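Local structure of cytochrome P450 (Zobellia galactanivorans, 6G5Q) at residues 56-61 with 71-76; 20-25 with 364-369; 32-37 with 279-284; 261-266 with 309-314. The protein belongs to the cytochrome P450 family of haem-thiolate proteins and holds a haem with 6-O-methyl-beta-D-galactopyranose bound next to it. One frame throughout, in Å; residues are numbered along the deposited sequence.

In the fold
The first long-range partner along the chain is 20-25, whose mate 364-369 comes near the C-terminal end, so interaction 2 closes the widest loop and encloses the other three. Next, 32-37 meets 279-284 in interaction 3. Interaction 1, a local closure of 56-61 on 71-76, is nested inside that loop too. Interaction 4 joins 261-266 to 309-314 and crosses interaction 3, because 279-284 falls between its segments and 32-37 before both. Together they tie the N-terminal sheet to the C-terminal hairpin, helix 35-43 to a small outlying hairpin, and the end of helix 253-264 to the loop leading to helix 333-350. Interactions 1 and 4 both touch the haem, from opposite sides of the chain's centre.

Interaction 1 (56-61 with 71-76); sequences RIVIPS and IPFEVD. With HEM (protoporphyrin IX containing Fe), chain D; EMZ (6-O-methyl-beta-D-galactopyranose), chain C.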
# COMPACT_ATOMS: atom_id res chain seq x y z
N ARG A 56 1.34 0.25 18.02
CA ARG A 56 0.36 1.23 18.49
C ARG A 56 -0.17 2.19 17.41
O ARG A 56 -1.37 2.56 17.45
CB ARG A 56 0.85 2.01 19.72
CG ARG A 56 -0.31 2.50 20.58
CD ARG A 56 0.08 3.41 21.74
NE ARG A 56 -1.11 4.20 22.11
CZ ARG A 56 -1.11 5.33 22.83
NH1 ARG A 56 0.01 5.86 23.34
NH2 ARG A 56 -2.28 5.92 23.05
N ILE A 57 0.68 2.59 16.44
CA ILE A 57 0.22 3.54 15.40
C ILE A 57 -0.66 2.88 14.34
O ILE A 57 -1.38 3.56 13.64
CB ILE A 57 1.35 4.34 14.71
CG1 ILE A 57 2.22 3.42 13.83
CG2 ILE A 57 2.12 5.22 15.72
CD1 ILE A 57 3.47 4.06 13.32
N VAL A 58 -0.62 1.55 14.24
CA VAL A 58 -1.51 0.84 13.29
C VAL A 58 -2.99 0.89 13.73
O VAL A 58 -3.30 0.93 14.92
CB VAL A 58 -1.02 -0.60 13.03
CG1 VAL A 58 -1.85 -1.28 11.94
CG2 VAL A 58 0.46 -0.60 12.64
N ILE A 59 -3.89 0.92 12.75
CA ILE A 59 -5.32 0.86 13.00
C ILE A 59 -6.00 -0.16 12.10
O ILE A 59 -6.19 0.12 10.90
CB ILE A 59 -6.00 2.23 12.82
CG1 ILE A 59 -5.42 3.24 13.81
CG2 ILE A 59 -7.53 2.09 12.97
CD1 ILE A 59 -5.50 4.65 13.28
N PRO A 60 -6.42 -1.30 12.65
CA PRO A 60 -6.48 -1.54 14.10
C PRO A 60 -5.13 -1.77 14.79
O PRO A 60 -4.20 -2.26 14.14
CB PRO A 60 -7.35 -2.80 14.21
CG PRO A 60 -7.10 -3.54 12.92
CD PRO A 60 -6.88 -2.48 11.88
N SER A 61 -5.06 -1.42 16.08
CA SER A 61 -3.83 -1.52 16.90
C SER A 61 -3.28 -2.93 16.91
O SER A 61 -4.05 -3.88 16.89
CB SER A 61 -4.12 -1.11 18.33
OG SER A 61 -2.96 -1.25 19.14
N ILE A 71 10.94 -1.00 11.04
CA ILE A 71 11.96 -0.01 10.72
C ILE A 71 11.99 0.23 9.21
O ILE A 71 12.06 -0.76 8.48
CB ILE A 71 13.34 -0.51 11.19
CG1 ILE A 71 13.45 -0.52 12.72
CG2 ILE A 71 14.48 0.30 10.56
CD1 ILE A 71 14.69 -1.24 13.24
N PRO A 72 11.95 1.48 8.71
CA PRO A 72 11.91 2.73 9.49
C PRO A 72 10.51 3.21 9.97
O PRO A 72 10.39 4.29 10.59
CB PRO A 72 12.44 3.78 8.48
CG PRO A 72 12.81 3.06 7.24
CD PRO A 72 12.03 1.78 7.28
N PHE A 73 9.48 2.43 9.69
CA PHE A 73 8.09 2.79 10.00
C PHE A 73 7.80 3.30 11.42
O PHE A 73 7.03 4.26 11.61
CB PHE A 73 7.21 1.57 9.67
CG PHE A 73 5.74 1.77 9.92
CD1 PHE A 73 5.04 2.84 9.33
CD2 PHE A 73 5.05 0.87 10.75
CE1 PHE A 73 3.68 2.98 9.55
CE2 PHE A 73 3.69 1.03 10.98
CZ PHE A 73 3.01 2.08 10.37
N GLU A 74 8.42 2.68 12.43
CA GLU A 74 8.14 3.03 13.84
C GLU A 74 9.33 3.70 14.50
O GLU A 74 9.66 3.41 15.63
CB GLU A 74 7.65 1.80 14.63
CG GLU A 74 6.24 1.38 14.21
CD GLU A 74 5.79 0.01 14.71
OE1 GLU A 74 6.64 -0.91 14.83
OE2 GLU A 74 4.55 -0.15 14.92
N VAL A 75 9.98 4.60 13.76
CA VAL A 75 11.12 5.34 14.27
C VAL A 75 10.93 6.80 13.92
O VAL A 75 10.52 7.10 12.79
CB VAL A 75 12.44 4.83 13.63
CG1 VAL A 75 13.66 5.55 14.22
CG2 VAL A 75 12.57 3.32 13.82
N ASP A 76 11.25 7.72 14.85
CA ASP A 76 11.18 9.15 14.55
C ASP A 76 12.52 9.72 14.04
O ASP A 76 13.56 9.18 14.37
CB ASP A 76 10.62 9.93 15.74
CG ASP A 76 9.12 9.60 16.02
OD1 ASP A 76 8.26 9.73 15.10
OD2 ASP A 76 8.80 9.20 17.18
CHA HEM D . 4.80 3.59 3.99
CHB HEM D . 0.98 3.28 0.98
CHC HEM D . 2.99 -0.45 -1.26
CHD HEM D . 6.50 -0.44 1.98
C1A HEM D . 3.60 3.82 3.36
C2A HEM D . 2.67 4.86 3.69
C3A HEM D . 1.63 4.75 2.84
C4A HEM D . 1.87 3.68 1.97
CMA HEM D . 0.41 5.62 2.79
CAA HEM D . 2.76 5.95 4.75
CBA HEM D . 2.77 5.31 6.13
CGA HEM D . 2.87 6.31 7.25
O1A HEM D . 3.09 5.89 8.42
O2A HEM D . 2.77 7.56 7.04
C1B HEM D . 1.24 2.24 0.11
C2B HEM D . 0.38 1.97 -0.98
C3B HEM D . 0.92 0.91 -1.64
C4B HEM D . 2.15 0.57 -0.88
CMB HEM D . -0.90 2.69 -1.28
CAB HEM D . 0.39 0.14 -2.81
CBB HEM D . -0.23 0.68 -3.86
C1C HEM D . 4.12 -0.79 -0.57
C2C HEM D . 4.96 -1.88 -0.91
C3C HEM D . 5.96 -1.91 0.06
C4C HEM D . 5.70 -0.80 0.93
CMC HEM D . 4.75 -2.82 -2.11
CAC HEM D . 7.12 -2.80 0.16
CBC HEM D . 7.28 -3.87 -0.59
C1D HEM D . 6.35 0.70 2.75
C2D HEM D . 7.35 1.10 3.77
C3D HEM D . 6.89 2.23 4.32
C4D HEM D . 5.59 2.49 3.66
CMD HEM D . 8.65 0.39 4.12
CAD HEM D . 7.56 2.99 5.47
CBD HEM D . 8.48 4.11 4.97
CGD HEM D . 9.08 4.86 6.16
O1D HEM D . 8.56 4.73 7.29
O2D HEM D . 10.08 5.63 6.04
NA HEM D . 3.05 3.10 2.31
NB HEM D . 2.29 1.41 0.12
NC HEM D . 4.57 -0.18 0.54
ND HEM D . 5.34 1.56 2.72
FE HEM D . 3.88 1.50 1.49
C4 EMZ C . 2.77 -2.23 9.15
C5 EMZ C . 2.06 -1.25 8.17
C6 EMZ C . 3.04 -0.49 7.30
C3 EMZ C . 1.72 -3.09 9.84
CAM EMZ C . 3.13 1.50 6.18
O6 EMZ C . 2.30 0.38 6.44
O5 EMZ C . 1.22 -1.95 7.22
C1 EMZ C . 0.21 -2.52 8.02
O1 EMZ C . -0.87 -2.93 7.21
C2 EMZ C . 0.92 -3.70 8.70
O2 EMZ C . 0.06 -4.71 9.16
O3 EMZ C . 2.29 -4.15 10.62
O4 EMZ C . 3.67 -3.06 8.41
O HOH W 1 3.64 1.83 16.70
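Ile57 and Glu74 mark the closest backbone approach, with 8.1 Å between Ile57 CA and Glu74 CA. Neither segment is regular: 71-76 is folded by a type I beta turn from Pro72 to Val75, closed by Val75 N to Pro72 O, and no direct hydrogen bond joins the two loops. Side chains and one water fill the distance. The Phe73 ring is the central element, held between protein and sugar. Ile57 CD1 makes a CH-pi contact with one face, 3.9 Å from the ring centroid and displaced toward the rim, while C6 of 6-O-methyl-beta-D-galactopyranose sits over the middle of the opposite face. Two groups reach the ring edge in its plane: Val58 CG2, 4.0 Å from Phe73 CE2, and the haem propionate oxygen O1A, 3.2 Å from Phe73 CE1. With CG anti to the backbone N (chi1 -179°), Phe73 reaches from the turn in between Ile57 and the sugar. Ile57 CD1 also touches Glu74 CG at 4.0 Å. A water bridges the two loops, accepting from Ile57 N at 3.1 Å and donating to Glu74 OE2 at 2.8 Å. The same carboxylate pairs with Arg66 and takes the N-H groups of Gly55 and Gln70, which probably offsets much of its buried charge. Both segments belong to the loop between strand 48-49 and helix 79-92, the B-C region that borders the haem pocket in P450s. Helix 207-220 packs on Ile71, Pro72 and Phe73, helix 79-92 touches Ile71 and Pro72, and strand 290-293 supports Ile59 and Ser61.

Interaction 2 (20-25 with 364-369); sequences GEMNDQ and EDLDHF
A tight two-residue hairpin turn, formed where strand 351-366 passes into strand 369-384, rests against strand 19-22, an outermost strand of the N-terminal mixed sheet. The turn from Leu366 to Phe369 is of type II' and is closed by backbone bonds in both directions between those two residues. The strands do not pair: the short segments 20-22 and 364-366 run at 105° to each other. Instead, side chains of the turn bind the backbone at the end of the strand and just past it. Asp367 OD2 accepts from Asn23 N at 2.8 Å, on the anti side of the carboxylate and 21° out of its plane. His368 ND1 donates to Glu21 O at 3.1 Å, with the carbonyl oxygen close to the imidazole plane. These two bonds bracket Met22. Its CB packs on Asp367 CB at 3.6 Å, and its SD lies 3.9 Å from Leu366 CD2. The Met22 chain starts with CG between the backbone N and the carbonyl carbon (chi1 71°) and bends at the sulfur, which lays CE over Leu366. At the other end of the turn the edge of the Phe369 ring meets bare backbone, CE2 being 4.0 Å from Gly20 CA. Met22 and Phe369 both also pack on Met31 of strand 29-32. The donor and acceptor roles imply that ND1 of His368 carries a proton, whatever the state of NE2; a carboxylate oxygen and an imidazole N-H meet a backbone N-H and C=O on the side away from strand 29-32, much as a further strand might.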
# COMPACT_ATOMS: atom_id res chain seq x y z
N GLY A 20 -13.18 13.05 12.43
CA GLY A 20 -14.08 11.98 12.85
C GLY A 20 -13.52 11.25 14.06
O GLY A 20 -12.40 11.53 14.51
N GLU A 21 -14.32 10.35 14.62
CA GLU A 21 -13.87 9.51 15.71
C GLU A 21 -14.13 8.05 15.42
O GLU A 21 -15.13 7.71 14.79
CB GLU A 21 -14.59 9.88 16.98
CG GLU A 21 -13.73 10.67 17.94
CD GLU A 21 -14.25 12.07 18.22
OE1 GLU A 21 -13.42 12.98 18.46
OE2 GLU A 21 -15.50 12.24 18.22
N MET A 22 -13.21 7.20 15.86
CA MET A 22 -13.46 5.76 15.90
C MET A 22 -12.86 5.10 17.14
O MET A 22 -11.88 5.61 17.70
CB MET A 22 -13.03 5.07 14.59
CG MET A 22 -11.54 4.97 14.34
SD MET A 22 -11.25 3.96 12.85
CE MET A 22 -11.24 2.26 13.47
N ASN A 23 -13.47 4.01 17.60
CA ASN A 23 -12.90 3.22 18.71
C ASN A 23 -12.16 2.03 18.17
O ASN A 23 -12.61 1.36 17.22
CB ASN A 23 -13.94 2.71 19.70
CG ASN A 23 -14.65 3.82 20.42
OD1 ASN A 23 -14.03 4.70 21.05
ND2 ASN A 23 -15.96 3.80 20.34
N ASP A 24 -11.00 1.76 18.77
CA ASP A 24 -10.22 0.61 18.37
C ASP A 24 -9.56 0.17 19.65
O ASP A 24 -8.74 0.91 20.22
CB ASP A 24 -9.21 0.98 17.26
CG ASP A 24 -8.10 -0.06 17.09
OD1 ASP A 24 -8.41 -1.27 17.03
OD2 ASP A 24 -6.91 0.34 17.03
N GLN A 25 -9.97 -1.01 20.12
CA GLN A 25 -9.41 -1.66 21.31
C GLN A 25 -9.19 -0.69 22.49
O GLN A 25 -8.10 -0.67 23.06
CB GLN A 25 -8.11 -2.41 20.98
CG GLN A 25 -8.27 -3.44 19.87
CD GLN A 25 -7.09 -4.39 19.78
OE1 GLN A 25 -6.20 -4.42 20.64
NE2 GLN A 25 -7.10 -5.20 18.72
N GLU A 364 -14.45 -1.59 4.90
CA GLU A 364 -13.77 -1.32 6.16
C GLU A 364 -14.69 -0.65 7.17
O GLU A 364 -15.23 0.44 6.93
CB GLU A 364 -12.54 -0.44 5.96
CG GLU A 364 -11.29 -1.20 5.54
CD GLU A 364 -10.15 -0.28 5.07
OE1 GLU A 364 -10.19 0.94 5.32
OE2 GLU A 364 -9.21 -0.80 4.43
N ASP A 365 -14.80 -1.31 8.32
CA ASP A 365 -15.55 -0.82 9.46
C ASP A 365 -14.73 0.21 10.25
O ASP A 365 -13.91 -0.14 11.07
CB ASP A 365 -15.99 -2.00 10.36
CG ASP A 365 -17.10 -1.62 11.34
OD1 ASP A 365 -17.66 -0.50 11.27
OD2 ASP A 365 -17.43 -2.46 12.20
N LEU A 366 -14.97 1.49 9.97
CA LEU A 366 -14.38 2.59 10.71
C LEU A 366 -15.38 3.31 11.60
O LEU A 366 -15.42 4.56 11.60
CB LEU A 366 -13.72 3.57 9.74
CG LEU A 366 -12.79 2.95 8.70
CD1 LEU A 366 -12.34 4.00 7.72
CD2 LEU A 366 -11.60 2.21 9.33
N ASP A 367 -16.17 2.52 12.34
CA ASP A 367 -17.12 3.01 13.35
C ASP A 367 -18.29 3.81 12.73
O ASP A 367 -19.24 3.21 12.24
CB ASP A 367 -16.39 3.83 14.42
CG ASP A 367 -16.87 3.54 15.83
OD1 ASP A 367 -17.98 3.00 16.00
OD2 ASP A 367 -16.14 3.86 16.80
N HIS A 368 -18.20 5.15 12.75
CA HIS A 368 -19.17 6.00 12.04
C HIS A 368 -19.02 5.94 10.52
O HIS A 368 -19.91 6.41 9.79
CB HIS A 368 -19.08 7.46 12.51
CG HIS A 368 -19.23 7.63 13.99
ND1 HIS A 368 -18.18 7.52 14.87
CD2 HIS A 368 -20.32 7.91 14.75
CE1 HIS A 368 -18.60 7.72 16.11
NE2 HIS A 368 -19.90 7.97 16.06
N PHE A 369 -17.91 5.39 10.03
CA PHE A 369 -17.67 5.37 8.59
C PHE A 369 -17.53 3.96 8.07
O PHE A 369 -16.88 3.11 8.68
CB PHE A 369 -16.44 6.20 8.21
CG PHE A 369 -16.43 7.60 8.78
CD1 PHE A 369 -17.14 8.63 8.17
CD2 PHE A 369 -15.68 7.90 9.92
CE1 PHE A 369 -17.12 9.92 8.70
CE2 PHE A 369 -15.66 9.17 10.45
CZ PHE A 369 -16.37 10.19 9.84

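Interaction 3 (32-37 with 279-284); sequences LLRHKD and HVCEHA
Asp37, in the first turn of helix 35-43, and Val280 come closest in the backbone, 7.5 Å from Asp37 CA to Val280 CA, where the helix start faces a hairpin whose type I' turn runs from Val280 to His283. Backbone bonds in both directions between Val280 and His283 close that turn, and no hydrogen bond crosses to 32-37. Val280 is the apolar centre: its CG1, anti to the backbone N (chi1 -159°), meets both methyls of Leu32, with CD2 at 4.1 Å, the two side chains crossing at about a right angle. Asp37 CB reaches the same Val280 CG1 at 4.1 Å from the helix side. Cys281, next in the turn, sits beside two charged groups: its SG is 3.6 Å from Asp37 OD2, and its CB is 4.0 Å from Arg34 NH1. Arg34, at the N-cap position, extends its chain past the cysteine and hydrogen-bonds through NE and NH2 to the carbonyls of Arg14 and Glu15, tying the start of helix 35-43 to helix 11-16. At the surface, hairpin 278-285 faces the end of strand 29-32 and the start of helix 35-43, and its His283 stacks on Tyr19.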
# COMPACT_ATOMS: atom_id res chain seq x y z
N LEU A 32 -8.08 12.72 11.15
CA LEU A 32 -7.90 13.97 10.39
C LEU A 32 -8.30 13.81 8.88
O LEU A 32 -7.78 12.96 8.16
CB LEU A 32 -6.48 14.50 10.56
CG LEU A 32 -5.97 14.60 12.02
CD1 LEU A 32 -4.65 15.34 12.09
CD2 LEU A 32 -6.97 15.28 12.94
N LEU A 33 -9.24 14.63 8.42
CA LEU A 33 -9.88 14.40 7.13
C LEU A 33 -9.53 15.38 6.00
O LEU A 33 -9.68 15.06 4.81
CB LEU A 33 -11.41 14.33 7.32
CG LEU A 33 -11.94 13.36 8.39
CD1 LEU A 33 -13.46 13.52 8.52
CD2 LEU A 33 -11.57 11.91 8.08
N ARG A 34 -9.08 16.57 6.36
CA ARG A 34 -8.74 17.59 5.37
C ARG A 34 -7.29 17.48 4.88
O ARG A 34 -6.36 17.30 5.67
CB ARG A 34 -9.01 18.98 5.96
CG ARG A 34 -10.49 19.26 6.23
CD ARG A 34 -10.72 20.65 6.83
NE ARG A 34 -12.15 20.94 7.06
CZ ARG A 34 -12.62 21.70 8.04
NH1 ARG A 34 -11.80 22.25 8.90
NH2 ARG A 34 -13.93 21.91 8.16
N HIS A 35 -7.12 17.56 3.56
CA HIS A 35 -5.81 17.54 2.91
C HIS A 35 -4.77 18.47 3.57
O HIS A 35 -3.65 18.01 3.86
CB HIS A 35 -5.98 17.84 1.40
CG HIS A 35 -4.73 17.66 0.58
ND1 HIS A 35 -3.82 18.67 0.37
CD2 HIS A 35 -4.29 16.60 -0.15
CE1 HIS A 35 -2.86 18.25 -0.44
NE2 HIS A 35 -3.12 16.99 -0.77
N LYS A 36 -5.13 19.73 3.85
CA LYS A 36 -4.18 20.71 4.46
C LYS A 36 -3.66 20.21 5.82
O LYS A 36 -2.45 20.30 6.11
CB LYS A 36 -4.87 22.08 4.62
CG LYS A 36 -3.95 23.30 4.81
N ASP A 37 -4.57 19.66 6.62
CA ASP A 37 -4.25 19.17 7.97
C ASP A 37 -3.49 17.85 7.95
O ASP A 37 -2.62 17.65 8.80
CB ASP A 37 -5.50 18.98 8.83
CG ASP A 37 -6.33 20.26 8.95
OD1 ASP A 37 -5.77 21.34 9.30
OD2 ASP A 37 -7.56 20.18 8.71
N HIS A 279 -4.38 21.25 19.30
CA HIS A 279 -5.63 21.43 18.56
C HIS A 279 -5.47 21.15 17.05
O HIS A 279 -4.43 21.45 16.46
CB HIS A 279 -6.19 22.86 18.73
CG HIS A 279 -6.45 23.24 20.16
ND1 HIS A 279 -7.53 22.78 20.88
CD2 HIS A 279 -5.72 24.00 21.02
CE1 HIS A 279 -7.48 23.25 22.11
NE2 HIS A 279 -6.39 23.99 22.22
N VAL A 280 -6.50 20.57 16.44
CA VAL A 280 -6.60 20.46 14.98
C VAL A 280 -8.06 20.74 14.61
O VAL A 280 -8.98 20.17 15.20
CB VAL A 280 -6.20 19.07 14.43
CG1 VAL A 280 -5.84 19.18 12.95
CG2 VAL A 280 -5.02 18.49 15.21
N CYS A 281 -8.25 21.62 13.62
CA CYS A 281 -9.57 22.22 13.30
C CYS A 281 -10.32 22.78 14.52
O CYS A 281 -11.50 22.46 14.70
CB CYS A 281 -10.49 21.23 12.57
SG CYS A 281 -9.65 19.94 11.63
N GLU A 282 -9.66 23.60 15.36
CA GLU A 282 -10.25 24.11 16.62
C GLU A 282 -10.69 23.03 17.64
O GLU A 282 -11.38 23.36 18.60
CB GLU A 282 -11.41 25.10 16.34
N HIS A 283 -10.29 21.77 17.44
CA HIS A 283 -10.71 20.64 18.30
C HIS A 283 -9.54 20.11 19.14
O HIS A 283 -8.47 19.89 18.63
CB HIS A 283 -11.35 19.53 17.45
CG HIS A 283 -11.66 18.27 18.20
ND1 HIS A 283 -12.80 18.11 18.96
CD2 HIS A 283 -11.00 17.08 18.28
CE1 HIS A 283 -12.82 16.90 19.50
NE2 HIS A 283 -11.74 16.25 19.09
N ALA A 284 -9.78 19.93 20.44
CA ALA A 284 -8.74 19.57 21.38
C ALA A 284 -8.40 18.10 21.23
O ALA A 284 -9.30 17.26 21.14
CB ALA A 284 -9.21 19.84 22.81

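Interaction 4 (261-266 with 309-314); sequences IRYFSP and NEIVLD. With HEM (protoporphyrin IX containing Fe), chain D.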
# COMPACT_ATOMS: atom_id res chain seq x y z
N ILE A 261 -3.91 5.62 -7.65
CA ILE A 261 -3.52 5.56 -6.26
C ILE A 261 -4.26 6.65 -5.46
O ILE A 261 -4.72 6.40 -4.35
CB ILE A 261 -2.01 5.66 -6.07
CG1 ILE A 261 -1.28 4.43 -6.70
CG2 ILE A 261 -1.68 5.84 -4.60
CD1 ILE A 261 -1.73 3.06 -6.22
N ARG A 262 -4.39 7.86 -6.02
CA ARG A 262 -5.20 8.91 -5.36
C ARG A 262 -6.65 8.45 -5.08
O ARG A 262 -7.16 8.64 -3.99
CB ARG A 262 -5.25 10.21 -6.16
CG ARG A 262 -6.17 11.25 -5.51
CD ARG A 262 -6.60 12.35 -6.48
NE ARG A 262 -7.53 11.87 -7.52
CZ ARG A 262 -8.85 11.83 -7.38
NH1 ARG A 262 -9.42 12.24 -6.24
NH2 ARG A 262 -9.62 11.40 -8.38
N TYR A 263 -7.29 7.86 -6.08
CA TYR A 263 -8.72 7.57 -5.99
C TYR A 263 -8.96 6.30 -5.15
O TYR A 263 -9.85 6.28 -4.31
CB TYR A 263 -9.36 7.50 -7.40
CG TYR A 263 -10.80 7.09 -7.40
CD1 TYR A 263 -11.81 8.04 -7.18
CD2 TYR A 263 -11.18 5.75 -7.59
CE1 TYR A 263 -13.16 7.68 -7.19
CE2 TYR A 263 -12.53 5.36 -7.59
CZ TYR A 263 -13.52 6.34 -7.38
OH TYR A 263 -14.87 5.99 -7.36
N PHE A 264 -8.18 5.25 -5.39
CA PHE A 264 -8.32 4.02 -4.59
C PHE A 264 -7.77 4.14 -3.17
O PHE A 264 -8.30 3.51 -2.23
CB PHE A 264 -7.70 2.83 -5.31
CG PHE A 264 -8.33 2.56 -6.65
CD1 PHE A 264 -9.73 2.63 -6.80
CD2 PHE A 264 -7.56 2.20 -7.75
CE1 PHE A 264 -10.33 2.39 -8.03
CE2 PHE A 264 -8.17 1.93 -8.98
CZ PHE A 264 -9.55 2.04 -9.13
N SER A 265 -6.75 4.98 -2.99
CA SER A 265 -6.03 5.11 -1.71
C SER A 265 -6.00 3.81 -0.92
O SER A 265 -6.61 3.70 0.15
CB SER A 265 -6.66 6.20 -0.86
OG SER A 265 -6.49 7.45 -1.47
N PRO A 266 -5.30 2.79 -1.45
CA PRO A 266 -5.37 1.45 -0.86
C PRO A 266 -5.07 1.38 0.62
O PRO A 266 -5.53 0.44 1.26
CB PRO A 266 -4.32 0.68 -1.66
CG PRO A 266 -4.31 1.35 -2.99
CD PRO A 266 -4.46 2.81 -2.66
N ASN A 309 -14.19 12.95 -7.22
CA ASN A 309 -14.85 11.65 -7.13
C ASN A 309 -14.92 10.91 -8.45
O ASN A 309 -15.66 9.94 -8.59
CB ASN A 309 -16.21 11.77 -6.43
CG ASN A 309 -16.05 12.14 -4.95
OD1 ASN A 309 -15.26 11.53 -4.22
ND2 ASN A 309 -16.73 13.18 -4.53
N GLU A 310 -14.11 11.36 -9.40
CA GLU A 310 -13.93 10.64 -10.64
C GLU A 310 -12.46 10.35 -10.85
O GLU A 310 -11.60 10.94 -10.20
CB GLU A 310 -14.41 11.47 -11.81
CG GLU A 310 -15.85 11.23 -12.18
CD GLU A 310 -16.50 12.46 -12.82
OE1 GLU A 310 -17.75 12.51 -12.85
OE2 GLU A 310 -15.76 13.38 -13.26
N ILE A 311 -12.19 9.45 -11.78
CA ILE A 311 -10.85 9.24 -12.22
C ILE A 311 -10.62 10.08 -13.48
O ILE A 311 -11.23 9.83 -14.52
CB ILE A 311 -10.59 7.73 -12.44
CG1 ILE A 311 -10.27 7.09 -11.08
CG2 ILE A 311 -9.47 7.50 -13.46
CD1 ILE A 311 -10.38 5.59 -11.12
N VAL A 312 -9.77 11.10 -13.35
CA VAL A 312 -9.33 11.87 -14.49
C VAL A 312 -7.99 11.27 -14.92
O VAL A 312 -6.91 11.54 -14.34
CB VAL A 312 -9.17 13.37 -14.17
CG1 VAL A 312 -8.64 14.12 -15.40
CG2 VAL A 312 -10.48 13.98 -13.69
N LEU A 313 -8.07 10.48 -15.98
CA LEU A 313 -7.08 9.51 -16.32
C LEU A 313 -5.70 10.10 -16.59
O LEU A 313 -4.69 9.46 -16.29
CB LEU A 313 -7.58 8.72 -17.51
CG LEU A 313 -6.94 7.37 -17.83
CD1 LEU A 313 -7.16 6.39 -16.70
CD2 LEU A 313 -7.58 6.85 -19.09
N ASP A 314 -5.66 11.32 -17.13
CA ASP A 314 -4.41 12.03 -17.38
C ASP A 314 -4.13 13.21 -16.43
O ASP A 314 -3.29 14.06 -16.76
CB ASP A 314 -4.38 12.56 -18.83
CG ASP A 314 -5.65 13.41 -19.18
OD1 ASP A 314 -6.40 13.86 -18.25
OD2 ASP A 314 -5.94 13.62 -20.39
CHA HEM D . 4.80 3.59 3.99
CHB HEM D . 0.98 3.28 0.98
CHC HEM D . 2.99 -0.45 -1.26
CHD HEM D . 6.50 -0.44 1.98
C1A HEM D . 3.60 3.82 3.36
C2A HEM D . 2.67 4.86 3.69
C3A HEM D . 1.63 4.75 2.84
C4A HEM D . 1.87 3.68 1.97
CMA HEM D . 0.41 5.62 2.79
CAA HEM D . 2.76 5.95 4.75
CBA HEM D . 2.77 5.31 6.13
CGA HEM D . 2.87 6.31 7.25
O1A HEM D . 3.09 5.89 8.42
O2A HEM D . 2.77 7.56 7.04
C1B HEM D . 1.24 2.24 0.11
C2B HEM D . 0.38 1.97 -0.98
C3B HEM D . 0.92 0.91 -1.64
C4B HEM D . 2.15 0.57 -0.88
CMB HEM D . -0.90 2.69 -1.28
CAB HEM D . 0.39 0.14 -2.81
CBB HEM D . -0.23 0.68 -3.86
C1C HEM D . 4.12 -0.79 -0.57
C2C HEM D . 4.96 -1.88 -0.91
C3C HEM D . 5.96 -1.91 0.06
C4C HEM D . 5.70 -0.80 0.93
CMC HEM D . 4.75 -2.82 -2.11
CAC HEM D . 7.12 -2.80 0.16
CBC HEM D . 7.28 -3.87 -0.59
C1D HEM D . 6.35 0.70 2.75
C2D HEM D . 7.35 1.10 3.77
C3D HEM D . 6.89 2.23 4.32
C4D HEM D . 5.59 2.49 3.66
CMD HEM D . 8.65 0.39 4.12
CAD HEM D . 7.56 2.99 5.47
CBD HEM D . 8.48 4.11 4.97
CGD HEM D . 9.08 4.86 6.16
O1D HEM D . 8.56 4.73 7.29
O2D HEM D . 10.08 5.63 6.04
NA HEM D . 3.05 3.10 2.31
NB HEM D . 2.29 1.41 0.12
NC HEM D . 4.57 -0.18 0.54
ND HEM D . 5.34 1.56 2.72
FE HEM D . 3.88 1.50 1.49
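The C-terminal turns of helix 253-264 carry Glu259 and Arg262, spaced as in the ExxR motif of the P450 K helix, and pack against the loop 309-314 that leads toward the haem-binding region. Arg262 and Tyr263 both point at this loop. The Arg262 chain, bent at chi3 (70°), brings NH2 to 2.7 Å from Glu310 O, an oxygen lying near the guanidinium plane. The same group is held by a salt bridge from NE to Glu259 and by NH1 to the carbonyls of Asn299 and Pro308, so its rotation is closely fixed. Glu259 OE2 in turn accepts from Val312 N, tying the helix to the loop. Beside the arginine, Ile311 lies across Tyr263 at about a right angle: CD1 is 3.6 Å from Tyr263 CD2, and CG1 is 3.7 Å from Tyr263 CG. Tyr263 CE1 is 3.6 Å from Asn309 O, and the tyrosine OH is hydrogen-bonded to Leu6 N. Ile311 CD1 also reaches Phe264 CZ at 4.2 Å, and Tyr235 of helix 222-238 touches both Ile311 and Phe264. The helix ends at Ser265, of positive phi, whose OG donates to Arg262 O at 2.9 Å. On the other side of the helix, Ile261 CD1 touches the haem vinyl carbon CBB at 3.7 Å, and Pro266 packs on the methyl CMB. With His320 touching Arg262, the arrangement is consistent with the glutamate-arginine-histidine form of the ERR triad, which links the P450 K helix to the loop ahead of the haem ligand.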